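Local coordinates for monosaccharide-transporting ATPase (Actinobacillus succinogenes, PDB 5DTE), which binds D-allose and is probably the periplasmic sugar-binding component of an ABC transporter, at residues I220-N226 against V246-I252; N148-A152 against F182-I188; I99-Q103 against A126-K130; D94-I99 against R118-A124. All blocks are in the same frame, centred on the assembly; numbering follows the deposited sequence.

Contact 1: residues I220-N226 against V246-I252; sequences IFAANDN and VSGYDGI. With ALL (beta-D-allopyranose), chain E.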
loop_
_atom_site.group_PDB
_atom_site.type_symbol
_atom_site.label_atom_id
_atom_site.label_comp_id
_atom_site.label_asym_id
_atom_site.label_seq_id
_atom_site.Cartn_x
_atom_site.Cartn_y
_atom_site.Cartn_z
ATOM N N ILE A 220 -14.094 12.593 -1.208
ATOM C CA ILE A 220 -13.904 11.143 -1.302
ATOM C C ILE A 220 -12.527 10.652 -0.862
ATOM O O ILE A 220 -11.501 10.948 -1.482
ATOM C CB ILE A 220 -14.131 10.623 -2.727
ATOM C CG1 ILE A 220 -15.563 10.907 -3.185
ATOM C CG2 ILE A 220 -13.855 9.138 -2.766
ATOM C CD1 ILE A 220 -15.802 10.552 -4.599
ATOM N N PHE A 221 -12.523 9.881 0.213
ATOM C CA PHE A 221 -11.318 9.278 0.705
ATOM C C PHE A 221 -11.200 7.915 0.076
ATOM O O PHE A 221 -12.084 7.078 0.261
ATOM C CB PHE A 221 -11.358 9.175 2.218
ATOM C CG PHE A 221 -10.179 8.470 2.810
ATOM C CD1 PHE A 221 -9.053 9.173 3.178
ATOM C CD2 PHE A 221 -10.197 7.103 3.010
ATOM C CE1 PHE A 221 -7.967 8.525 3.732
ATOM C CE2 PHE A 221 -9.111 6.453 3.556
ATOM C CZ PHE A 221 -7.999 7.162 3.920
ATOM N N ALA A 222 -10.117 7.704 -0.675
ATOM C CA ALA A 222 -9.811 6.402 -1.274
ATOM C C ALA A 222 -8.494 5.794 -0.731
ATOM O O ALA A 222 -7.436 6.435 -0.758
ATOM C CB ALA A 222 -9.747 6.532 -2.779
ATOM N N ALA A 223 -8.565 4.548 -0.269
ATOM C CA ALA A 223 -7.439 3.883 0.406
ATOM C C ALA A 223 -6.266 3.398 -0.496
ATOM O O ALA A 223 -5.258 2.914 0.059
ATOM C CB ALA A 223 -7.980 2.695 1.238
ATOM N N ASN A 224 -6.429 3.438 -1.828
ATOM C CA ASN A 224 -5.300 3.576 -2.723
ATOM C C ASN A 224 -5.455 4.463 -3.910
ATOM O O ASN A 224 -6.546 4.854 -4.269
ATOM C CB ASN A 224 -4.734 2.197 -3.138
ATOM C CG ASN A 224 -5.417 1.565 -4.331
ATOM O OD1 ASN A 224 -5.835 2.194 -5.289
ATOM N ND2 ASN A 224 -5.275 0.280 -4.368
ATOM N N ASP A 225 -4.302 4.740 -4.504
ATOM C CA ASP A 225 -4.184 5.597 -5.643
ATOM C C ASP A 225 -5.021 5.177 -6.848
ATOM O O ASP A 225 -5.519 6.038 -7.577
ATOM C CB ASP A 225 -2.729 5.692 -6.050
ATOM C CG ASP A 225 -2.144 7.020 -5.689
ATOM O OD1 ASP A 225 -2.927 7.870 -5.207
ATOM O OD2 ASP A 225 -0.936 7.228 -5.902
ATOM N N ASN A 226 -5.142 3.878 -7.111
ATOM C CA ASN A 226 -6.005 3.430 -8.204
ATOM C C ASN A 226 -7.476 3.791 -7.981
ATOM O O ASN A 226 -8.109 4.342 -8.879
ATOM C CB ASN A 226 -5.868 1.919 -8.427
ATOM C CG ASN A 226 -4.607 1.561 -9.160
ATOM O OD1 ASN A 226 -4.090 2.367 -9.930
ATOM N ND2 ASN A 226 -4.093 0.356 -8.926
ATOM N N VAL A 246 -11.072 14.593 -3.878
ATOM C CA VAL A 246 -10.701 13.197 -3.725
ATOM C C VAL A 246 -9.272 13.106 -3.167
ATOM O O VAL A 246 -8.406 13.899 -3.543
ATOM C CB VAL A 246 -10.850 12.464 -5.097
ATOM C CG1 VAL A 246 -10.432 10.988 -5.040
ATOM C CG2 VAL A 246 -12.286 12.611 -5.607
ATOM N N SER A 247 -9.049 12.175 -2.239
ATOM C CA SER A 247 -7.700 11.853 -1.774
ATOM C C SER A 247 -7.363 10.386 -2.064
ATOM O O SER A 247 -8.233 9.505 -1.982
ATOM C CB SER A 247 -7.558 12.146 -0.279
ATOM O OG SER A 247 -8.565 11.478 0.455
ATOM N N GLY A 248 -6.101 10.130 -2.407
ATOM C CA GLY A 248 -5.645 8.784 -2.699
ATOM C C GLY A 248 -4.452 8.380 -1.865
ATOM O O GLY A 248 -4.079 9.072 -0.919
ATOM N N TYR A 249 -3.833 7.262 -2.230
ATOM C CA TYR A 249 -2.771 6.678 -1.408
ATOM C C TYR A 249 -1.864 5.777 -2.226
ATOM O O TYR A 249 -2.353 4.793 -2.764
ATOM C CB TYR A 249 -3.373 5.875 -0.259
ATOM C CG TYR A 249 -2.422 5.588 0.870
ATOM C CD1 TYR A 249 -2.543 6.261 2.089
ATOM C CD2 TYR A 249 -1.406 4.649 0.734
ATOM C CE1 TYR A 249 -1.674 6.009 3.142
ATOM C CE2 TYR A 249 -0.522 4.388 1.791
ATOM C CZ TYR A 249 -0.671 5.070 2.992
ATOM O OH TYR A 249 0.186 4.821 4.038
ATOM N N ASP A 250 -0.580 6.161 -2.316
ATOM C CA ASP A 250 0.561 5.397 -2.869
ATOM C C ASP A 250 1.568 6.355 -3.522
ATOM O O ASP A 250 2.790 6.166 -3.432
ATOM C CB ASP A 250 0.154 4.332 -3.906
ATOM C CG ASP A 250 -0.371 3.057 -3.270
ATOM O OD1 ASP A 250 -0.331 2.948 -2.031
ATOM O OD2 ASP A 250 -0.843 2.174 -4.010
ATOM N N GLY A 251 1.042 7.366 -4.206
ATOM C CA GLY A 251 1.871 8.332 -4.905
ATOM C C GLY A 251 2.325 7.954 -6.309
ATOM O O GLY A 251 3.392 8.396 -6.746
ATOM N N ILE A 252 1.531 7.158 -7.022
ATOM C CA ILE A 252 1.901 6.743 -8.383
ATOM C C ILE A 252 1.965 7.994 -9.269
ATOM O O ILE A 252 1.360 9.018 -8.939
ATOM C CB ILE A 252 0.909 5.663 -8.987
ATOM C CG1 ILE A 252 -0.513 6.196 -9.164
ATOM C CG2 ILE A 252 0.844 4.411 -8.119
ATOM C CD1 ILE A 252 -1.490 5.119 -9.559
HETATM C C1 ALL E . -1.271 -2.244 -0.588
HETATM C C2 ALL E . -0.099 -1.346 -0.934
HETATM C C3 ALL E . -0.411 -0.410 -2.041
HETATM C C4 ALL E . -1.079 -1.087 -3.196
HETATM C C5 ALL E . -2.329 -1.779 -2.679
HETATM C C6 ALL E . -3.203 -2.332 -3.757
HETATM O O1 ALL E . -0.895 -3.252 0.268
HETATM O O2 ALL E . 0.214 -0.566 0.240
HETATM O O3 ALL E . -1.323 0.618 -1.540
HETATM O O4 ALL E . -1.418 -0.123 -4.205
HETATM O O5 ALL E . -1.886 -2.856 -1.803
HETATM O O6 ALL E . -2.585 -3.470 -4.320
#
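I220 and F221 pair with V246 and S247 as parallel neighbours in a beta-alpha-beta unit, with helix 225-237 as the crossover. Two backbone hydrogen bonds join the strands. S247 N donates to I220 O at 2.8 Å, and A222 N donates to S247 O at 2.9 Å. The apolar contact is small. I220 CB lies 4.0 Å from V246 CG2, the two side chains running side by side toward helix 225-237. On the other face, S247 OG sits near CD1 of F221 and is hydrogen-bonded to E145.

Past the strand ends the bonding becomes denser. D225 N, in the first turn of the helix, donates to Y249 O at 2.6 Å, from well above the carbonyl plane. The carboxylate of D225 reaches back to the loop. OD2 of D225 accepts from I252 N at 2.7 Å. It takes a weaker bond from G251 N. Its OD1 is held by T267. N224 is the N-cap of the helix, its OD1 accepting from M227 N.

The sugar meets the same loops. CG of D250 is anti to the carbonyl carbon (chi1 -80°), which turns the carboxylate to the allose. Two hydroxyls donate to it, O3 to D250 OD1 at 2.6 Å and O4 to OD2. ND2 of N224 lies 3.4 Å from C6 of the sugar. The buried D225 thus ties the loop around D250 to a helix start, which probably helps position the sugar-binding carboxylate.

Contact 2: residues N148-A152 against F182-I188; sequences NLAEA and FAEYPDI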
loop_
_atom_site.group_PDB
_atom_site.type_symbol
_atom_site.label_atom_id
_atom_site.label_comp_id
_atom_site.label_asym_id
_atom_site.label_seq_id
_atom_site.Cartn_x
_atom_site.Cartn_y
_atom_site.Cartn_z
ATOM N N ASN A 148 -6.048 15.995 5.663
ATOM C CA ASN A 148 -5.744 16.988 4.645
ATOM C C ASN A 148 -6.977 17.336 3.810
ATOM O O ASN A 148 -7.224 18.502 3.494
ATOM C CB ASN A 148 -4.614 16.477 3.758
ATOM C CG ASN A 148 -4.094 17.526 2.798
ATOM O OD1 ASN A 148 -4.468 17.548 1.623
ATOM N ND2 ASN A 148 -3.208 18.391 3.288
ATOM N N LEU A 149 -7.757 16.313 3.475
ATOM C CA LEU A 149 -9.001 16.470 2.727
ATOM C C LEU A 149 -10.101 17.104 3.581
ATOM O O LEU A 149 -10.921 17.875 3.071
ATOM C CB LEU A 149 -9.465 15.108 2.204
ATOM C CG LEU A 149 -10.838 14.965 1.536
ATOM C CD1 LEU A 149 -10.795 15.468 0.095
ATOM C CD2 LEU A 149 -11.348 13.517 1.624
ATOM N N ALA A 150 -10.130 16.760 4.869
ATOM C CA ALA A 150 -11.086 17.357 5.807
ATOM C C ALA A 150 -10.932 18.856 5.806
ATOM O O ALA A 150 -11.902 19.585 5.625
ATOM C CB ALA A 150 -10.894 16.812 7.202
ATOM N N GLU A 151 -9.693 19.301 5.988
ATOM C CA GLU A 151 -9.328 20.708 5.864
ATOM C C GLU A 151 -9.659 21.293 4.488
ATOM O O GLU A 151 -10.191 22.399 4.396
ATOM C CB GLU A 151 -7.842 20.877 6.166
ATOM C CG GLU A 151 -7.490 20.502 7.596
ATOM C CD GLU A 151 -7.765 21.623 8.585
ATOM O OE1 GLU A 151 -8.403 21.360 9.634
ATOM O OE2 GLU A 151 -7.326 22.767 8.315
ATOM N N ALA A 152 -9.366 20.540 3.431
ATOM C CA ALA A 152 -9.608 20.981 2.049
ATOM C C ALA A 152 -11.081 21.242 1.707
ATOM O O ALA A 152 -11.382 22.174 0.957
ATOM C CB ALA A 152 -9.037 19.962 1.078
ATOM N N PHE A 182 -11.751 12.195 10.697
ATOM C CA PHE A 182 -13.011 12.922 10.482
ATOM C C PHE A 182 -13.732 13.054 11.807
ATOM O O PHE A 182 -14.528 13.979 12.017
ATOM C CB PHE A 182 -13.923 12.226 9.456
ATOM C CG PHE A 182 -13.275 12.008 8.118
ATOM C CD1 PHE A 182 -12.514 12.999 7.529
ATOM C CD2 PHE A 182 -13.399 10.796 7.467
ATOM C CE1 PHE A 182 -11.908 12.791 6.318
ATOM C CE2 PHE A 182 -12.789 10.591 6.271
ATOM C CZ PHE A 182 -12.041 11.596 5.694
ATOM N N ALA A 183 -13.442 12.118 12.707
ATOM C CA ALA A 183 -14.004 12.138 14.052
ATOM C C ALA A 183 -13.616 13.433 14.765
ATOM O O ALA A 183 -14.245 13.806 15.746
ATOM C CB ALA A 183 -13.540 10.920 14.849
ATOM N N GLU A 184 -12.592 14.117 14.253
ATOM C CA GLU A 184 -12.135 15.391 14.804
ATOM C C GLU A 184 -12.902 16.571 14.209
ATOM O O GLU A 184 -12.832 17.703 14.718
ATOM C CB GLU A 184 -10.628 15.576 14.572
ATOM C CG GLU A 184 -9.770 14.559 15.306
ATOM C CD GLU A 184 -8.282 14.806 15.138
ATOM O OE1 GLU A 184 -7.920 15.850 14.546
ATOM O OE2 GLU A 184 -7.483 13.948 15.600
ATOM N N TYR A 185 -13.641 16.298 13.138
ATOM C CA TYR A 185 -14.441 17.325 12.480
ATOM C C TYR A 185 -15.923 16.992 12.578
ATOM O O TYR A 185 -16.468 16.348 11.674
ATOM C CB TYR A 185 -14.014 17.471 11.017
ATOM C CG TYR A 185 -12.566 17.876 10.866
ATOM C CD1 TYR A 185 -12.217 19.211 10.687
ATOM C CD2 TYR A 185 -11.545 16.928 10.932
ATOM C CE1 TYR A 185 -10.895 19.596 10.559
ATOM C CE2 TYR A 185 -10.217 17.304 10.809
ATOM C CZ TYR A 185 -9.902 18.643 10.626
ATOM O OH TYR A 185 -8.593 19.032 10.500
ATOM N N PRO A 186 -16.575 17.419 13.685
ATOM C CA PRO A 186 -17.992 17.144 13.961
ATOM C C PRO A 186 -18.923 17.597 12.842
ATOM O O PRO A 186 -20.072 17.165 12.810
ATOM C CB PRO A 186 -18.260 17.937 15.244
ATOM C CG PRO A 186 -16.961 17.955 15.935
ATOM C CD PRO A 186 -15.942 18.107 14.824
ATOM N N ASP A 187 -18.434 18.448 11.944
ATOM C CA ASP A 187 -19.225 18.897 10.804
ATOM C C ASP A 187 -18.907 18.088 9.559
ATOM O O ASP A 187 -19.402 18.393 8.468
ATOM C CB ASP A 187 -18.995 20.380 10.527
ATOM C CG ASP A 187 -19.969 21.268 11.264
ATOM O OD1 ASP A 187 -20.925 20.731 11.857
ATOM O OD2 ASP A 187 -19.790 22.503 11.231
ATOM N N ILE A 188 -18.059 17.074 9.718
ATOM C CA ILE A 188 -17.891 16.076 8.669
ATOM C C ILE A 188 -18.423 14.735 9.136
ATOM O O ILE A 188 -18.077 14.247 10.225
ATOM C CB ILE A 188 -16.435 15.899 8.219
ATOM C CG1 ILE A 188 -15.879 17.212 7.636
ATOM C CG2 ILE A 188 -16.376 14.783 7.194
ATOM C CD1 ILE A 188 -14.486 17.116 6.980
#
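A150, on helix 138-152, meets the turn that links helix 169-182 to strand 188-195, in the same alpha/beta lobe as contact 1. The turn is a pair of consecutive type I beta turns, F182 to Y185 and Y185 to I188. It brings three side chains round one methyl group. CB of A150 lies 3.6 Å from CD1 of I188 and near the rim of the F182 ring, close to the plane of that ring. Behind this cluster, F182 and I188 both touch V159 of strand 157-163.

Y185 can be followed outward from the turn. Its CB points toward the helix, and CG stands anti to the carbonyl carbon (chi1 -60°), which lays the ring beside A150. CG, CD2, CE2 and CZ then all pass beneath the A150 methyl. This is a CH-pi contact: A150 CB is 3.8 Å from the centroid of the Y185 ring and 17° off its normal. Y185 CE2 is the nearest ring atom, at 3.7 Å from A150 CB. CE1, on the other edge, faces E151.

At the tip, OH reaches the carboxylate of E151. The E151 chain is bent at chi2, which brings its acid to the tyrosine. K147 also makes a weak hydrogen bond to the phenol oxygen, and its charge would probably offset that of the E151 carboxylate. The carboxylate plane is inclined 61° to the ring. E151 OE1 lies at the ring edge and accepts a hydrogen bond from Y185 OH, 2.5 Å long.

Contact 3: residues I99-Q103 against A126-K130; sequences IPAFQ and AAGLK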
loop_
_atom_site.group_PDB
_atom_site.type_symbol
_atom_site.label_atom_id
_atom_site.label_comp_id
_atom_site.label_asym_id
_atom_site.label_seq_id
_atom_site.Cartn_x
_atom_site.Cartn_y
_atom_site.Cartn_z
ATOM N N ILE A 99 3.019 -17.481 7.932
ATOM C CA ILE A 99 3.847 -17.774 9.094
ATOM C C ILE A 99 4.569 -19.138 9.009
ATOM O O ILE A 99 5.765 -19.201 9.268
ATOM C CB ILE A 99 3.017 -17.690 10.389
ATOM C CG1 ILE A 99 2.746 -16.231 10.723
ATOM C CG2 ILE A 99 3.724 -18.371 11.549
ATOM C CD1 ILE A 99 1.942 -16.072 11.973
ATOM N N PRO A 100 3.865 -20.228 8.637
ATOM C CA PRO A 100 4.624 -21.481 8.549
ATOM C C PRO A 100 5.701 -21.413 7.486
ATOM O O PRO A 100 6.729 -22.081 7.609
ATOM C CB PRO A 100 3.562 -22.512 8.177
ATOM C CG PRO A 100 2.289 -21.917 8.642
ATOM C CD PRO A 100 2.431 -20.454 8.386
ATOM N N ALA A 101 5.466 -20.592 6.468
ATOM C CA ALA A 101 6.435 -20.378 5.403
ATOM C C ALA A 101 7.697 -19.699 5.920
ATOM O O ALA A 101 8.813 -20.132 5.619
ATOM C CB ALA A 101 5.816 -19.550 4.290
ATOM N N PHE A 102 7.507 -18.632 6.693
ATOM C CA PHE A 102 8.612 -17.876 7.273
ATOM C C PHE A 102 9.447 -18.715 8.242
ATOM O O PHE A 102 10.678 -18.628 8.247
ATOM C CB PHE A 102 8.076 -16.624 7.977
ATOM C CG PHE A 102 7.990 -15.431 7.084
ATOM C CD1 PHE A 102 8.916 -14.403 7.188
ATOM C CD2 PHE A 102 7.002 -15.349 6.102
ATOM C CE1 PHE A 102 8.848 -13.301 6.342
ATOM C CE2 PHE A 102 6.922 -14.258 5.255
ATOM C CZ PHE A 102 7.850 -13.228 5.372
ATOM N N GLN A 103 8.797 -19.535 9.062
ATOM C CA GLN A 103 9.553 -20.338 10.017
ATOM C C GLN A 103 10.097 -21.631 9.377
ATOM O O GLN A 103 10.802 -22.394 10.024
ATOM C CB GLN A 103 8.712 -20.651 11.265
ATOM C CG GLN A 103 7.409 -21.380 11.016
ATOM C CD GLN A 103 6.568 -21.498 12.276
ATOM O OE1 GLN A 103 7.053 -21.240 13.378
ATOM N NE2 GLN A 103 5.299 -21.886 12.119
ATOM N N ALA A 126 2.914 -16.370 18.871
ATOM C CA ALA A 126 2.401 -17.665 19.277
ATOM C C ALA A 126 3.277 -18.819 18.801
ATOM O O ALA A 126 3.480 -19.791 19.529
ATOM C CB ALA A 126 0.993 -17.834 18.764
ATOM N N ALA A 127 3.799 -18.691 17.582
ATOM C CA ALA A 127 4.522 -19.767 16.918
ATOM C C ALA A 127 6.041 -19.656 17.045
ATOM O O ALA A 127 6.768 -20.315 16.301
ATOM C CB ALA A 127 4.131 -19.807 15.458
ATOM N N GLY A 128 6.520 -18.823 17.969
ATOM C CA GLY A 128 7.951 -18.679 18.214
ATOM C C GLY A 128 8.730 -18.028 17.075
ATOM O O GLY A 128 9.962 -18.104 17.029
ATOM N N LEU A 129 8.005 -17.377 16.163
ATOM C CA LEU A 129 8.601 -16.782 14.978
ATOM C C LEU A 129 9.144 -15.373 15.192
ATOM O O LEU A 129 8.428 -14.482 15.650
ATOM C CB LEU A 129 7.576 -16.752 13.852
ATOM C CG LEU A 129 8.092 -16.148 12.550
ATOM C CD1 LEU A 129 9.098 -17.093 11.901
ATOM C CD2 LEU A 129 6.929 -15.844 11.611
ATOM N N LYS A 130 10.417 -15.179 14.857
ATOM C CA LYS A 130 10.993 -13.845 14.756
ATOM C C LYS A 130 11.033 -13.454 13.283
ATOM O O LYS A 130 11.610 -14.177 12.461
ATOM C CB LYS A 130 12.394 -13.792 15.356
ATOM C CG LYS A 130 12.533 -14.400 16.747
ATOM C CD LYS A 130 11.415 -14.012 17.705
ATOM C CE LYS A 130 11.587 -14.737 19.037
ATOM N NZ LYS A 130 10.412 -14.626 19.947
#
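A Schellman motif ends helix 121-126, and the chain leaving it packs on helix 99-105. G128 is the C-prime residue, with positive phi. L129 N returns to A124 O to close the motif. The motif turns the chain toward strand 132-135 of the six-stranded parallel sheet. It also brings A127 and L129 against the neighbouring helix.

L129 carries most of the contact. Its CG is anti to the backbone N (chi1 -180°), which directs both methyl groups at the helix. The two branches then divide the work. L129 CD1 lies 3.6 Å from Q103 CB. The other branch fits between two residues about one helical turn apart. L129 CD2 lies 3.9 Å from F102 CB. I99 CG2 is 4.1 Å from the same L129 CD2. The L129 and I99 side chains cross at an oblique angle. The F102 ring itself leads off toward strand 112-115, where it touches I112 and D114, so only the root of that side chain serves here.

A127 makes the outer part of the contact. The Q103 chain is extended beyond CG, which puts its amide group beside the A127 methyl. The more sheltered side belongs to L129, whereas A127 is exposed. The contact across the two segments is mainly one of methyl and methylene groups. At its outer edge, I99 CG2 stands 4.2 Å from A127 CB.

Contact 4: residues D94-I99 against R118-A124; sequences DSIAFI and RLDAKAA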
loop_
_atom_site.group_PDB
_atom_site.type_symbol
_atom_site.label_atom_id
_atom_site.label_comp_id
_atom_site.label_asym_id
_atom_site.label_seq_id
_atom_site.Cartn_x
_atom_site.Cartn_y
_atom_site.Cartn_z
ATOM N N ASP A 94 -1.638 -12.316 3.107
ATOM C CA ASP A 94 -2.417 -12.831 4.209
ATOM C C ASP A 94 -1.536 -12.711 5.447
ATOM O O ASP A 94 -0.394 -13.163 5.437
ATOM C CB ASP A 94 -2.820 -14.278 3.929
ATOM C CG ASP A 94 -3.895 -14.768 4.847
ATOM O OD1 ASP A 94 -4.928 -15.232 4.318
ATOM O OD2 ASP A 94 -3.702 -14.713 6.083
ATOM N N SER A 95 -2.034 -12.094 6.508
ATOM C CA SER A 95 -1.153 -11.772 7.628
ATOM C C SER A 95 -0.709 -13.031 8.372
ATOM O O SER A 95 0.316 -13.042 9.072
ATOM C CB SER A 95 -1.842 -10.792 8.588
ATOM O OG SER A 95 -3.172 -11.197 8.879
ATOM N N ILE A 96 -1.470 -14.104 8.188
ATOM C CA ILE A 96 -1.291 -15.303 8.987
ATOM C C ILE A 96 -0.804 -16.504 8.180
ATOM O O ILE A 96 0.057 -17.258 8.634
ATOM C CB ILE A 96 -2.601 -15.633 9.694
ATOM C CG1 ILE A 96 -2.925 -14.492 10.655
ATOM C CG2 ILE A 96 -2.523 -16.986 10.396
ATOM C CD1 ILE A 96 -4.044 -14.773 11.605
ATOM N N ALA A 97 -1.333 -16.652 6.970
ATOM C CA ALA A 97 -1.019 -17.788 6.103
ATOM C C ALA A 97 0.468 -18.013 5.867
ATOM O O ALA A 97 0.898 -19.150 5.698
ATOM C CB ALA A 97 -1.711 -17.617 4.782
ATOM N N PHE A 98 1.245 -16.934 5.851
ATOM C CA PHE A 98 2.678 -17.021 5.553
ATOM C C PHE A 98 3.585 -17.335 6.745
ATOM O O PHE A 98 4.794 -17.445 6.588
ATOM C CB PHE A 98 3.153 -15.721 4.902
ATOM C CG PHE A 98 2.680 -15.556 3.489
ATOM C CD1 PHE A 98 1.413 -15.062 3.227
ATOM C CD2 PHE A 98 3.494 -15.914 2.424
ATOM C CE1 PHE A 98 0.969 -14.920 1.934
ATOM C CE2 PHE A 98 3.059 -15.774 1.129
ATOM C CZ PHE A 98 1.792 -15.272 0.881
ATOM N N ILE A 99 3.019 -17.481 7.932
ATOM C CA ILE A 99 3.847 -17.774 9.094
ATOM C C ILE A 99 4.569 -19.138 9.009
ATOM O O ILE A 99 5.765 -19.201 9.268
ATOM C CB ILE A 99 3.017 -17.690 10.389
ATOM C CG1 ILE A 99 2.746 -16.231 10.723
ATOM C CG2 ILE A 99 3.724 -18.371 11.549
ATOM C CD1 ILE A 99 1.942 -16.072 11.973
ATOM N N ARG A 118 1.913 -6.465 6.621
ATOM C CA ARG A 118 2.554 -6.938 7.847
ATOM C C ARG A 118 1.884 -8.181 8.407
ATOM O O ARG A 118 0.648 -8.216 8.578
ATOM C CB ARG A 118 2.567 -5.840 8.908
ATOM C CG ARG A 118 3.441 -6.163 10.116
ATOM C CD ARG A 118 3.475 -4.999 11.120
ATOM N NE ARG A 118 3.700 -5.451 12.493
ATOM C CZ ARG A 118 4.889 -5.778 12.992
ATOM N NH1 ARG A 118 4.995 -6.192 14.250
ATOM N NH2 ARG A 118 5.976 -5.700 12.234
ATOM N N LEU A 119 2.713 -9.195 8.687
ATOM C CA LEU A 119 2.258 -10.450 9.295
ATOM C C LEU A 119 1.661 -10.221 10.702
ATOM O O LEU A 119 2.087 -9.327 11.434
ATOM C CB LEU A 119 3.407 -11.471 9.376
ATOM C CG LEU A 119 4.182 -11.974 8.144
ATOM C CD1 LEU A 119 5.130 -13.096 8.543
ATOM C CD2 LEU A 119 3.284 -12.433 7.016
ATOM N N ASP A 120 0.669 -11.032 11.067
ATOM C CA ASP A 120 0.012 -10.917 12.368
ATOM C C ASP A 120 1.026 -11.050 13.500
ATOM O O ASP A 120 1.670 -12.090 13.630
ATOM C CB ASP A 120 -1.076 -11.983 12.513
ATOM C CG ASP A 120 -2.245 -11.515 13.352
ATOM O OD1 ASP A 120 -2.874 -10.501 12.979
ATOM O OD2 ASP A 120 -2.533 -12.158 14.385
ATOM N N ALA A 121 1.177 -10.002 14.306
ATOM C CA ALA A 121 2.169 -10.012 15.374
ATOM C C ALA A 121 1.840 -11.046 16.442
ATOM O O ALA A 121 2.687 -11.871 16.798
ATOM C CB ALA A 121 2.288 -8.645 15.993
ATOM N N LYS A 122 0.613 -11.013 16.951
ATOM C CA LYS A 122 0.211 -11.955 17.992
ATOM C C LYS A 122 0.291 -13.406 17.535
ATOM O O LYS A 122 0.585 -14.288 18.337
ATOM C CB LYS A 122 -1.202 -11.654 18.487
ATOM C CG LYS A 122 -1.213 -10.669 19.626
ATOM C CD LYS A 122 -2.355 -10.936 20.592
ATOM C CE LYS A 122 -2.447 -9.836 21.639
ATOM N NZ LYS A 122 -3.504 -10.102 22.652
ATOM N N ALA A 123 0.028 -13.649 16.253
ATOM C CA ALA A 123 0.102 -14.994 15.682
ATOM C C ALA A 123 1.552 -15.471 15.506
ATOM O O ALA A 123 1.883 -16.641 15.749
ATOM C CB ALA A 123 -0.626 -15.028 14.359
ATOM N N ALA A 124 2.404 -14.546 15.077
ATOM C CA ALA A 124 3.841 -14.754 14.991
ATOM C C ALA A 124 4.469 -15.014 16.365
ATOM O O ALA A 124 5.410 -15.813 16.508
ATOM C CB ALA A 124 4.486 -13.544 14.335
#
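S95 and L119 meet backbone to backbone, with their CA atoms 4.0 Å apart, and this is the tight part of the contact. S95 O accepts from D120 N at 2.9 Å. The N-H is fairly straight on the oxygen (163°), but it comes from above the carbonyl plane. CA of L119 also lies 3.2 Å from S95 O, a CA-H...O contact. CB of S95 lies against R118 O. L119 is buried, and its CD2 branch meets CB of F98 at 3.9 Å. The F98 ring continues past it to L73 and V74 of helix 70-82.

I99 closes the inner side with a branch not used against L129. Its CG1 is anti to the carbonyl carbon and chi2 is extended (-180°), a shape that carries CD1 to the first turn of helix 121-126. I99 CD1 lies 3.5 Å from A124 N. A123 CB is 3.7 Å from the same I99 CD1.

Both segments follow strands of the six-stranded parallel sheet, and each leads into a helix. D120 is the N-cap residue of helix 121-126. In the other loop, D94 forms an Asx turn. Its OD2 accepts from I96 N through the anti lone pair, and from A97 N from above the carboxylate plane. These two bonds fix the turn that presents S95 O and I96.

The looser side belongs to I96, which is exposed. It lies alongside D120, both side chains pointing the same way, with I96 CG1 3.6 Å from D120 CB. Farther along the helix, A123 CB is a more distant neighbour of I96 CG1, at 4.4 Å.

Contact 1 is the most buried and the most polar, at the strand ends that face the sugar. Contact 2 lies in the same lobe, its centre about 17 Å away. L149 joins them, its CD2 packing against S247 OG at 3.6 Å. Contact 2 is apolar inside, with one acid-phenol bond at an exposed glutamate. Contacts 3 and 4 lie on the helices and loops that flank the six-stranded sheet, across the chain centre from contact 1. They share I99 and helix 121-126, contact 4 at its start, contact 3 at its end. Contact 4 is partly buried and joins its segments by one backbone bond and apolar side chains. Contact 3 rests on leucine methyls, buried at L129 but exposed at A127.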